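Local structure of beta-hydroxyacid dehydrogenase, 3-hydroxyisobutyrate dehydrogenase (Saccharomonospora xinjiangensis XJ-54, 6GRL) at residues 161-164 and 165-169; 262-265 and 266-270; 222-225 and 226-230. The protein is an S-selective imine reductase, of a family that generally binds NADP, and probably reduces imines with NADPH, a chemistry used in reductive amination. One frame throughout, in Å; residues are numbered along the deposited sequence.

Interaction 1: 161-164 and 165-169; sequences AHEP and ILREL
Pro164 and Arg167 meet on the outer side of the last turn of helix 156-166. The arginine chain doubles back over the proline: CG takes the position between backbone N and carbonyl carbon (chi1 68°), and a bend at chi3 (81°) lays the guanidinium with one face over Pro164 CA and CB. Arg167 NH1 stands 3.9 Å from Pro164 CB, a van der Waals contact of a flat cation with an aliphatic ring. The extended side chain of Glu163 places OE2 4.7 Å from Arg167 NH2, a separation at which any attraction is probably weak and no salt bridge is made. Arg167 N donates to Glu163 O at 2.9 Å, and Leu166 N to His162 O at 3.1 Å. Ile165 N adds only a weak bond to the same His162 oxygen. Pro164, having no N-H, gives no bond to the preceding turn, and the helix kinks there. Pro164 O receives a weak bond from a water that also donates to Glu168 OE2 at 2.6 Å, while Glu168 OE1 is hydrogen-bonded to His44. On the inner side Ile165 runs alongside His162, with CD1 at the edge of the imidazole, 4.2 Å from ND1. Both residues also meet Phe79 of strand 79-82, and Leu166 packs on Phe79 and on Phe152 of strand 149-154. A type I turn from Leu166 to Leu169 then leads the chain off the helix. This helix end, with Ile165 and Leu166 turned in to the sheet and Arg167 on the exposed side, belongs to the beta-alpha-beta crossover between strands 149-154 and 171-174 of the Rossmann-type nucleotide-binding domain.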
loop_
_atom_site.group_PDB
_atom_site.type_symbol
_atom_site.label_atom_id
_atom_site.label_comp_id
_atom_site.label_asym_id
_atom_site.label_seq_id
_atom_site.Cartn_x
_atom_site.Cartn_y
_atom_site.Cartn_z
ATOM N N ALA A 161 14.072 16.750 -1.213
ATOM C CA ALA A 161 14.792 17.430 -0.142
ATOM C C ALA A 161 14.807 16.634 1.156
ATOM O O ALA A 161 15.720 16.819 1.968
ATOM C CB ALA A 161 14.181 18.810 0.105
ATOM N N HIS A 162 13.827 15.757 1.373
ATOM C CA HIS A 162 13.703 15.034 2.632
ATOM C C HIS A 162 13.803 13.523 2.466
ATOM O O HIS A 162 13.547 12.788 3.428
ATOM C CB HIS A 162 12.384 15.396 3.319
ATOM C CG HIS A 162 12.230 16.860 3.588
ATOM N ND1 HIS A 162 12.894 17.502 4.612
ATOM C CD2 HIS A 162 11.495 17.810 2.964
ATOM C CE1 HIS A 162 12.571 18.783 4.609
ATOM N NE2 HIS A 162 11.723 18.996 3.618
ATOM N N GLU A 163 14.170 13.039 1.279
ATOM C CA GLU A 163 14.304 11.598 1.078
ATOM C C GLU A 163 15.280 10.933 2.044
ATOM O O GLU A 163 14.965 9.827 2.520
ATOM C CB GLU A 163 14.705 11.310 -0.376
ATOM C CG GLU A 163 14.732 9.829 -0.721
ATOM C CD GLU A 163 15.099 9.569 -2.169
ATOM O OE1 GLU A 163 15.389 10.542 -2.897
ATOM O OE2 GLU A 163 15.096 8.389 -2.580
ATOM N N PRO A 164 16.446 11.506 2.370
ATOM C CA PRO A 164 17.317 10.845 3.358
ATOM C C PRO A 164 16.671 10.672 4.722
ATOM O O PRO A 164 16.969 9.691 5.415
ATOM C CB PRO A 164 18.538 11.772 3.425
ATOM C CG PRO A 164 18.562 12.446 2.109
ATOM C CD PRO A 164 17.124 12.662 1.751
ATOM N N ILE A 165 15.798 11.593 5.133
ATOM C CA ILE A 165 15.100 11.420 6.403
ATOM C C ILE A 165 14.080 10.293 6.297
ATOM O O ILE A 165 13.949 9.467 7.209
ATOM C CB ILE A 165 14.442 12.742 6.840
ATOM C CG1 ILE A 165 15.504 13.819 7.064
ATOM C CG2 ILE A 165 13.616 12.538 8.103
ATOM C CD1 ILE A 165 14.930 15.181 7.388
ATOM N N LEU A 166 13.353 10.231 5.180
ATOM C CA LEU A 166 12.337 9.198 5.006
ATOM C C LEU A 166 12.956 7.806 4.945
ATOM O O LEU A 166 12.372 6.842 5.453
ATOM C CB LEU A 166 11.521 9.475 3.745
ATOM C CG LEU A 166 10.824 10.834 3.678
ATOM C CD1 LEU A 166 10.148 11.020 2.328
ATOM C CD2 LEU A 166 9.821 10.985 4.813
ATOM N N ARG A 167 14.136 7.678 4.331
ATOM C CA ARG A 167 14.758 6.363 4.211
ATOM C C ARG A 167 15.301 5.847 5.536
ATOM O O ARG A 167 15.722 4.688 5.603
ATOM C CB ARG A 167 15.875 6.386 3.163
ATOM C CG ARG A 167 17.089 7.209 3.545
ATOM C CD ARG A 167 18.302 6.845 2.699
ATOM N NE ARG A 167 18.272 7.504 1.396
ATOM C CZ ARG A 167 19.189 8.369 0.975
ATOM N NH1 ARG A 167 20.214 8.686 1.754
ATOM N NH2 ARG A 167 19.080 8.920 -0.227
ATOM N N GLU A 168 15.303 6.673 6.586
ATOM C CA GLU A 168 15.626 6.185 7.919
ATOM C C GLU A 168 14.556 5.253 8.468
ATOM O O GLU A 168 14.817 4.544 9.445
ATOM C CB GLU A 168 15.828 7.362 8.878
ATOM C CG GLU A 168 16.926 8.331 8.459
ATOM C CD GLU A 168 17.069 9.505 9.410
ATOM O OE1 GLU A 168 16.239 9.628 10.335
ATOM O OE2 GLU A 168 18.012 10.305 9.235
ATOM N N LEU A 169 13.368 5.237 7.865
ATOM C CA LEU A 169 12.293 4.357 8.298
ATOM C C LEU A 169 12.247 3.045 7.525
ATOM O O LEU A 169 11.584 2.103 7.972
ATOM C CB LEU A 169 10.945 5.073 8.164
ATOM C CG LEU A 169 10.840 6.432 8.859
ATOM C CD1 LEU A 169 9.467 7.051 8.634
ATOM C CD2 LEU A 169 11.134 6.295 10.347
HETATM O O HOH W 1 19.694 9.878 7.300
#

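Interaction 2: 262-265 and 266-270; sequences ISHR and ESLGV
The His264 imidazole carries Leu268 CD1 over one face, a CH-pi contact 4.0 Å from the ring centroid and 29° off the normal, while the Arg265 guanidinium is approached obliquely by Val270 CG1. Both groups sit at the C-terminal end of helix 251-267, which finishes in a Schellman motif with Gly269 as its positive-phi residue (phi 82°). Two bonds back into the last turn make the motif: Val270 N to Arg265 O, and Gly269 N to Glu266 O, 3.1 Å away. The leucine methyl is closest to the NE2 side of the ring, and NE2 itself is hydrogen-bonded to Glu210, which Leu268 also touches; the ring is thus held by a polar partner and a methyl together. Arg265 and Val270 cross at about a right angle. With CG between backbone N and carbonyl carbon (chi1 64°) and a bend at chi3, the arginine reaches a salt bridge from NH1 to Glu271 OE2, and packs against His202 and Val206 of helix 181-209 and Met275 of helix 273-287. Glu266 runs side by side with Ile262, one turn before it, its carboxyl carbon CD 3.6 Å from Ile262 CG2, and its OE2 forms a salt bridge with Arg276. Glu266 thus ties the helix end to helix 273-287, whereas Arg265 pairs with Glu271 in the link just before it. In the backbone, Glu266 N and Ser267 N keep the helical pattern, donating to Ile262 O and Ser263 O. Ser267 turns its hydroxyl back to His264 O, OG donating over a short 2.5 Å; the same carbonyl takes only a weak bond from Leu268 N. Arg265 O is gripped twice, from opposite faces of its carbonyl plane, by Leu268 N at 3.1 Å and Val270 N at 3.0 Å.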
loop_
_atom_site.group_PDB
_atom_site.type_symbol
_atom_site.label_atom_id
_atom_site.label_comp_id
_atom_site.label_asym_id
_atom_site.label_seq_id
_atom_site.Cartn_x
_atom_site.Cartn_y
_atom_site.Cartn_z
ATOM N N ILE A 262 -14.605 -25.124 -15.179
ATOM C CA ILE A 262 -15.917 -24.816 -14.618
ATOM C C ILE A 262 -16.709 -26.094 -14.380
ATOM O O ILE A 262 -17.339 -26.265 -13.330
ATOM C CB ILE A 262 -16.675 -23.845 -15.541
ATOM C CG1 ILE A 262 -15.933 -22.511 -15.644
ATOM C CG2 ILE A 262 -18.100 -23.640 -15.049
ATOM C CD1 ILE A 262 -16.307 -21.703 -16.870
ATOM N N SER A 263 -16.686 -27.014 -15.347
ATOM C CA SER A 263 -17.461 -28.243 -15.217
ATOM C C SER A 263 -16.995 -29.070 -14.025
ATOM O O SER A 263 -17.815 -29.639 -13.296
ATOM C CB SER A 263 -17.367 -29.057 -16.507
ATOM O OG SER A 263 -18.094 -30.269 -16.401
ATOM N N HIS A 264 -15.680 -29.135 -13.799
ATOM C CA HIS A 264 -15.159 -29.982 -12.730
ATOM C C HIS A 264 -15.530 -29.439 -11.354
ATOM O O HIS A 264 -16.053 -30.174 -10.509
ATOM C CB HIS A 264 -13.642 -30.127 -12.865
ATOM C CG HIS A 264 -12.990 -30.754 -11.671
ATOM N ND1 HIS A 264 -12.040 -30.103 -10.913
ATOM C CD2 HIS A 264 -13.164 -31.967 -11.097
ATOM C CE1 HIS A 264 -11.650 -30.894 -9.930
ATOM N NE2 HIS A 264 -12.317 -32.030 -10.018
ATOM N N ARG A 265 -15.267 -28.152 -11.108
ATOM C CA ARG A 265 -15.538 -27.603 -9.782
ATOM C C ARG A 265 -17.035 -27.539 -9.502
ATOM O O ARG A 265 -17.469 -27.762 -8.367
ATOM C CB ARG A 265 -14.891 -26.224 -9.631
ATOM C CG ARG A 265 -15.435 -25.142 -10.548
ATOM C CD ARG A 265 -14.444 -23.993 -10.666
ATOM N NE ARG A 265 -14.367 -23.192 -9.446
ATOM C CZ ARG A 265 -13.229 -22.802 -8.878
ATOM N NH1 ARG A 265 -13.252 -22.067 -7.773
ATOM N NH2 ARG A 265 -12.067 -23.153 -9.410
ATOM N N GLU A 266 -17.845 -27.256 -10.527
ATOM C CA GLU A 266 -19.288 -27.204 -10.318
ATOM C C GLU A 266 -19.871 -28.591 -10.084
ATOM O O GLU A 266 -20.884 -28.725 -9.387
ATOM C CB GLU A 266 -19.968 -26.521 -11.505
ATOM C CG GLU A 266 -19.808 -25.007 -11.499
ATOM C CD GLU A 266 -20.628 -24.319 -12.573
ATOM O OE1 GLU A 266 -21.115 -25.011 -13.493
ATOM O OE2 GLU A 266 -20.784 -23.082 -12.494
ATOM N N SER A 267 -19.248 -29.633 -10.643
ATOM C CA SER A 267 -19.672 -30.998 -10.353
ATOM C C SER A 267 -19.398 -31.383 -8.905
ATOM O O SER A 267 -19.985 -32.351 -8.411
ATOM C CB SER A 267 -18.977 -31.983 -11.294
ATOM O OG SER A 267 -17.607 -32.128 -10.964
ATOM N N LEU A 268 -18.519 -30.651 -8.225
ATOM C CA LEU A 268 -18.239 -30.854 -6.811
ATOM C C LEU A 268 -19.047 -29.926 -5.916
ATOM O O LEU A 268 -18.929 -30.010 -4.691
ATOM C CB LEU A 268 -16.745 -30.653 -6.538
ATOM C CG LEU A 268 -15.774 -31.562 -7.294
ATOM C CD1 LEU A 268 -14.362 -31.007 -7.211
ATOM C CD2 LEU A 268 -15.826 -32.980 -6.746
ATOM N N GLY A 269 -19.861 -29.047 -6.496
ATOM C CA GLY A 269 -20.622 -28.093 -5.720
ATOM C C GLY A 269 -19.859 -26.857 -5.304
ATOM O O GLY A 269 -20.325 -26.129 -4.421
ATOM N N VAL A 270 -18.704 -26.598 -5.909
ATOM C CA VAL A 270 -17.873 -25.449 -5.569
ATOM C C VAL A 270 -18.216 -24.296 -6.502
ATOM O O VAL A 270 -18.580 -24.495 -7.666
ATOM C CB VAL A 270 -16.376 -25.826 -5.639
ATOM C CG1 VAL A 270 -15.487 -24.622 -5.352
ATOM C CG2 VAL A 270 -16.072 -26.953 -4.664
#

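Interaction 3: 222-225 and 226-230; sequences AGSV and AAYPP
Tyr228 turns the edge of its ring to the end of helix 214-225. Ser224 O lies near the ring plane, 3.1 Å from CD2 and a little farther from CE2, and Val225 CA approaches the same edge at 3.7 Å from CD2. The serine hydroxyl, swung to the far side of CB from the backbone N (chi1 173°), brings OG 3.7 Å from Tyr228 CE2. Tyr228 CB points back toward the helix and rests 3.4 Å from Val225 O, whereas Val225 CB points away. The main chain sets this up. Ala226 N still makes a helical bond to Ala222 O, but Ala227 N and Tyr228 N then reach back three residues, to Ser224 O and to Val225 O (3.0 Å), the latter closing a type I turn from Val225 to Tyr228. Pro229, with no N-H to donate, brings CD to 3.3 Å from Val225 O near the start of helix 229-241. The ring-edge C-H groups of Tyr228, slightly positive, would meet the partial negative charge of Ser224 O in a weak electrostatic contact.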
loop_
_atom_site.group_PDB
_atom_site.type_symbol
_atom_site.label_atom_id
_atom_site.label_comp_id
_atom_site.label_asym_id
_atom_site.label_seq_id
_atom_site.Cartn_x
_atom_site.Cartn_y
_atom_site.Cartn_z
ATOM N N ALA A 222 1.918 -22.706 -3.141
ATOM C CA ALA A 222 2.934 -21.695 -2.868
ATOM C C ALA A 222 4.064 -21.755 -3.887
ATOM O O ALA A 222 4.548 -20.714 -4.350
ATOM C CB ALA A 222 3.478 -21.873 -1.451
ATOM N N GLY A 223 4.498 -22.963 -4.252
ATOM C CA GLY A 223 5.530 -23.094 -5.264
ATOM C C GLY A 223 5.072 -22.657 -6.640
ATOM O O GLY A 223 5.862 -22.111 -7.416
ATOM N N SER A 224 3.796 -22.883 -6.961
ATOM C CA SER A 224 3.268 -22.457 -8.254
ATOM C C SER A 224 3.148 -20.939 -8.331
ATOM O O SER A 224 3.446 -20.341 -9.371
ATOM C CB SER A 224 1.911 -23.112 -8.506
ATOM O OG SER A 224 1.306 -22.593 -9.678
ATOM N N VAL A 225 2.710 -20.302 -7.242
ATOM C CA VAL A 225 2.536 -18.851 -7.235
ATOM C C VAL A 225 3.871 -18.143 -7.421
ATOM O O VAL A 225 3.934 -17.068 -8.031
ATOM C CB VAL A 225 1.828 -18.418 -5.935
ATOM C CG1 VAL A 225 1.850 -16.903 -5.774
ATOM C CG2 VAL A 225 0.398 -18.933 -5.919
ATOM N N ALA A 226 4.960 -18.743 -6.932
ATOM C CA ALA A 226 6.276 -18.121 -7.039
ATOM C C ALA A 226 6.720 -17.925 -8.483
ATOM O O ALA A 226 7.594 -17.089 -8.741
ATOM C CB ALA A 226 7.311 -18.956 -6.286
ATOM N N ALA A 227 6.147 -18.666 -9.428
ATOM C CA ALA A 227 6.524 -18.565 -10.832
ATOM C C ALA A 227 5.688 -17.552 -11.606
ATOM O O ALA A 227 5.855 -17.436 -12.825
ATOM C CB ALA A 227 6.418 -19.937 -11.505
ATOM N N TYR A 228 4.806 -16.817 -10.937
ATOM C CA TYR A 228 3.902 -15.883 -11.600
ATOM C C TYR A 228 4.423 -14.447 -11.703
ATOM O O TYR A 228 4.050 -13.752 -12.658
ATOM C CB TYR A 228 2.543 -15.892 -10.897
ATOM C CG TYR A 228 1.639 -16.993 -11.402
ATOM C CD1 TYR A 228 0.823 -16.796 -12.508
ATOM C CD2 TYR A 228 1.623 -18.240 -10.790
ATOM C CE1 TYR A 228 0.006 -17.805 -12.982
ATOM C CE2 TYR A 228 0.808 -19.254 -11.256
ATOM C CZ TYR A 228 0.003 -19.030 -12.352
ATOM O OH TYR A 228 -0.807 -20.040 -12.820
ATOM N N PRO A 229 5.238 -13.947 -10.769
ATOM C CA PRO A 229 5.779 -12.580 -10.913
ATOM C C PRO A 229 6.401 -12.330 -12.279
ATOM O O PRO A 229 6.136 -11.278 -12.881
ATOM C CB PRO A 229 6.821 -12.496 -9.788
ATOM C CG PRO A 229 6.229 -13.323 -8.717
ATOM C CD PRO A 229 5.476 -14.451 -9.399
ATOM N N PRO A 230 7.223 -13.242 -12.821
ATOM C CA PRO A 230 7.738 -12.989 -14.180
ATOM C C PRO A 230 6.645 -12.941 -15.234
ATOM O O PRO A 230 6.797 -12.242 -16.242
ATOM C CB PRO A 230 8.705 -14.158 -14.418
ATOM C CG PRO A 230 8.254 -15.215 -13.489
ATOM C CD PRO A 230 7.796 -14.486 -12.271
#

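How the interactions relate
From the N terminus, interaction 1 comes first, at the end of helix 156-166, where the chain turns toward strand 171-174 of the Rossmann-type domain. Helix 181-209 follows. Interaction 3 is then the short link between helices 214-225 and 229-241, and interaction 2 ends helix 251-267 before helix 273-287; both belong to the C-terminal domain. The three are local turns in series, so none nests in or crosses another. Interactions 2 and 3 lie on the same side of the chain's centre, their nearest atoms about 12 Å apart. Interactions 1 and 2 lie on opposite sides, with centres about 52 Å apart.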